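Local coordinates for protein beta-lactamase (Klebsiella pneumoniae, PDB 6KBY) that probably hydrolyses beta-lactams to substituted beta-amino acids, as a class C beta-lactamase, and is seen here with AMP bound in its active site, at residues V317-T322 and I332-A337. Numbering follows the deposited sequence.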
loop_
_atom_site.group_PDB
_atom_site.type_symbol
_atom_site.label_atom_id
_atom_site.label_comp_id
_atom_site.label_asym_id
_atom_site.label_seq_id
_atom_site.Cartn_x
_atom_site.Cartn_y
_atom_site.Cartn_z
ATOM N N VAL A 317 -9.218 -0.777 -15.151
ATOM C CA VAL A 317 -9.114 -1.636 -13.980
ATOM C C VAL A 317 -9.279 -0.801 -12.720
ATOM O O VAL A 317 -9.065 0.414 -12.713
ATOM C CB VAL A 317 -7.774 -2.409 -13.919
ATOM C CG1 VAL A 317 -7.663 -3.411 -15.061
ATOM C CG2 VAL A 317 -6.604 -1.450 -13.937
ATOM N N TRP A 318 -9.651 -1.490 -11.637
ATOM C CA TRP A 318 -9.713 -0.942 -10.289
ATOM C C TRP A 318 -8.459 -1.427 -9.572
ATOM O O TRP A 318 -8.299 -2.630 -9.339
ATOM C CB TRP A 318 -10.972 -1.480 -9.607
ATOM C CG TRP A 318 -11.175 -1.090 -8.176
ATOM C CD1 TRP A 318 -10.492 -1.550 -7.084
ATOM C CD2 TRP A 318 -12.170 -0.192 -7.677
ATOM N NE1 TRP A 318 -10.989 -0.968 -5.937
ATOM C CE2 TRP A 318 -12.024 -0.136 -6.277
ATOM C CE3 TRP A 318 -13.170 0.574 -8.281
ATOM C CZ2 TRP A 318 -12.840 0.661 -5.471
ATOM C CZ3 TRP A 318 -13.981 1.364 -7.479
ATOM C CH2 TRP A 318 -13.808 1.401 -6.090
ATOM N N ILE A 319 -7.551 -0.506 -9.275
ATOM C CA ILE A 319 -6.292 -0.816 -8.604
ATOM C C ILE A 319 -6.429 -0.401 -7.149
ATOM O O ILE A 319 -6.961 0.677 -6.850
ATOM C CB ILE A 319 -5.121 -0.076 -9.283
ATOM C CG1 ILE A 319 -5.096 -0.374 -10.785
ATOM C CG2 ILE A 319 -3.799 -0.455 -8.613
ATOM C CD1 ILE A 319 -3.984 0.334 -11.536
ATOM N N ASN A 320 -5.974 -1.254 -6.230
ATOM C CA ASN A 320 -6.229 -0.957 -4.827
ATOM C C ASN A 320 -5.211 -1.611 -3.907
ATOM O O ASN A 320 -4.482 -2.530 -4.297
ATOM C CB ASN A 320 -7.686 -1.245 -4.413
ATOM C CG ASN A 320 -8.057 -2.740 -4.280
ATOM O OD1 ASN A 320 -9.151 -3.020 -3.784
ATOM N ND2 ASN A 320 -7.205 -3.673 -4.712
ATOM N N LYS A 321 -5.180 -1.111 -2.669
ATOM C CA LYS A 321 -4.390 -1.730 -1.615
ATOM C C LYS A 321 -4.946 -1.316 -0.261
ATOM O O LYS A 321 -5.223 -0.135 -0.028
ATOM C CB LYS A 321 -2.917 -1.321 -1.709
ATOM C CG LYS A 321 -2.012 -2.068 -0.723
ATOM C CD LYS A 321 -1.795 -3.532 -1.121
ATOM C CE LYS A 321 -1.102 -4.330 -0.023
ATOM N NZ LYS A 321 -2.020 -4.644 1.101
ATOM N N THR A 322 -5.088 -2.290 0.634
ATOM C CA THR A 322 -5.415 -2.049 2.029
ATOM C C THR A 322 -4.143 -1.921 2.863
ATOM O O THR A 322 -3.080 -2.449 2.518
ATOM C CB THR A 322 -6.241 -3.208 2.589
ATOM O OG1 THR A 322 -5.559 -4.437 2.317
ATOM C CG2 THR A 322 -7.644 -3.248 1.977
ATOM N N ILE A 332 -6.565 2.562 -0.303
ATOM C CA ILE A 332 -6.451 3.332 -1.534
ATOM C C ILE A 332 -7.105 2.545 -2.653
ATOM O O ILE A 332 -6.874 1.336 -2.780
ATOM C CB ILE A 332 -4.977 3.573 -1.922
ATOM C CG1 ILE A 332 -4.359 4.606 -0.996
ATOM C CG2 ILE A 332 -4.855 3.975 -3.415
ATOM C CD1 ILE A 332 -2.920 4.936 -1.294
ATOM N N ALA A 333 -7.871 3.239 -3.494
ATOM C CA ALA A 333 -8.347 2.658 -4.743
ATOM C C ALA A 333 -8.337 3.723 -5.828
ATOM O O ALA A 333 -8.612 4.896 -5.558
ATOM C CB ALA A 333 -9.765 2.091 -4.605
ATOM N N PHE A 334 -8.035 3.314 -7.059
ATOM C CA PHE A 334 -8.097 4.245 -8.174
ATOM C C PHE A 334 -8.392 3.498 -9.465
ATOM O O PHE A 334 -8.056 2.318 -9.611
ATOM C CB PHE A 334 -6.852 5.144 -8.270
ATOM C CG PHE A 334 -5.541 4.407 -8.456
ATOM C CD1 PHE A 334 -4.863 3.860 -7.375
ATOM C CD2 PHE A 334 -4.965 4.300 -9.712
ATOM C CE1 PHE A 334 -3.649 3.213 -7.552
ATOM C CE2 PHE A 334 -3.754 3.655 -9.896
ATOM C CZ PHE A 334 -3.098 3.109 -8.814
ATOM N N VAL A 335 -9.032 4.202 -10.387
ATOM C CA VAL A 335 -9.401 3.673 -11.693
ATOM C C VAL A 335 -8.785 4.581 -12.744
ATOM O O VAL A 335 -9.305 5.662 -13.025
ATOM C CB VAL A 335 -10.931 3.603 -11.854
ATOM C CG1 VAL A 335 -11.293 3.072 -13.230
ATOM C CG2 VAL A 335 -11.564 2.753 -10.758
ATOM N N PRO A 336 -7.659 4.180 -13.343
ATOM C CA PRO A 336 -6.962 5.116 -14.248
ATOM C C PRO A 336 -7.810 5.593 -15.418
ATOM O O PRO A 336 -7.726 6.767 -15.799
ATOM C CB PRO A 336 -5.716 4.329 -14.677
ATOM C CG PRO A 336 -5.477 3.369 -13.527
ATOM C CD PRO A 336 -6.862 2.969 -13.072
ATOM N N ALA A 337 -8.672 4.731 -15.963
ATOM C CA ALA A 337 -9.499 5.127 -17.102
ATOM C C ALA A 337 -10.416 6.288 -16.763
ATOM O O ALA A 337 -10.800 7.059 -17.654
ATOM C CB ALA A 337 -10.353 3.949 -17.557
#
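CB of Ile319 sits over one face of the Phe334 ring. It stands 4.0 Å from the ring centroid, 17° off the normal, a CH-pi contact shifted toward the rim. CG2 touches CZ of Phe334 at 3.6 Å, and CD1 touches both CE2 and CG of Pro336. CG of Phe334 lies between its backbone N and carbonyl carbon (chi1 60°), which brings the ring in toward strand 317-325, under Ile319. Trp279 meets this ring edge-to-face, and helix 234-244 packs against the same residue. On the other face of the sheet, the Trp318 indole meets Ala333 and Val335 obliquely, with CG anti to the backbone N (chi1 177°). Its CZ2 is 3.5 Å from CB of Ala333, and its CE3 3.7 Å from CG2 of Val335. The two strands form an antiparallel beta hairpin in the central sheet of the beta-lactamase fold. Ile319 and Phe334 exchange two backbone hydrogen bonds, as do Lys321 and Ile332. Between these pairs, Asn320 faces Ala333 in a non-hydrogen-bonded pair. Lys321, consistent with the class C KTG-motif lysine, leads away to the AMP site. There NZ hydrogen-bonds to Thr322 O at 2.8 Å and to Tyr156 OH, beside Ser71, which binds AMP covalently.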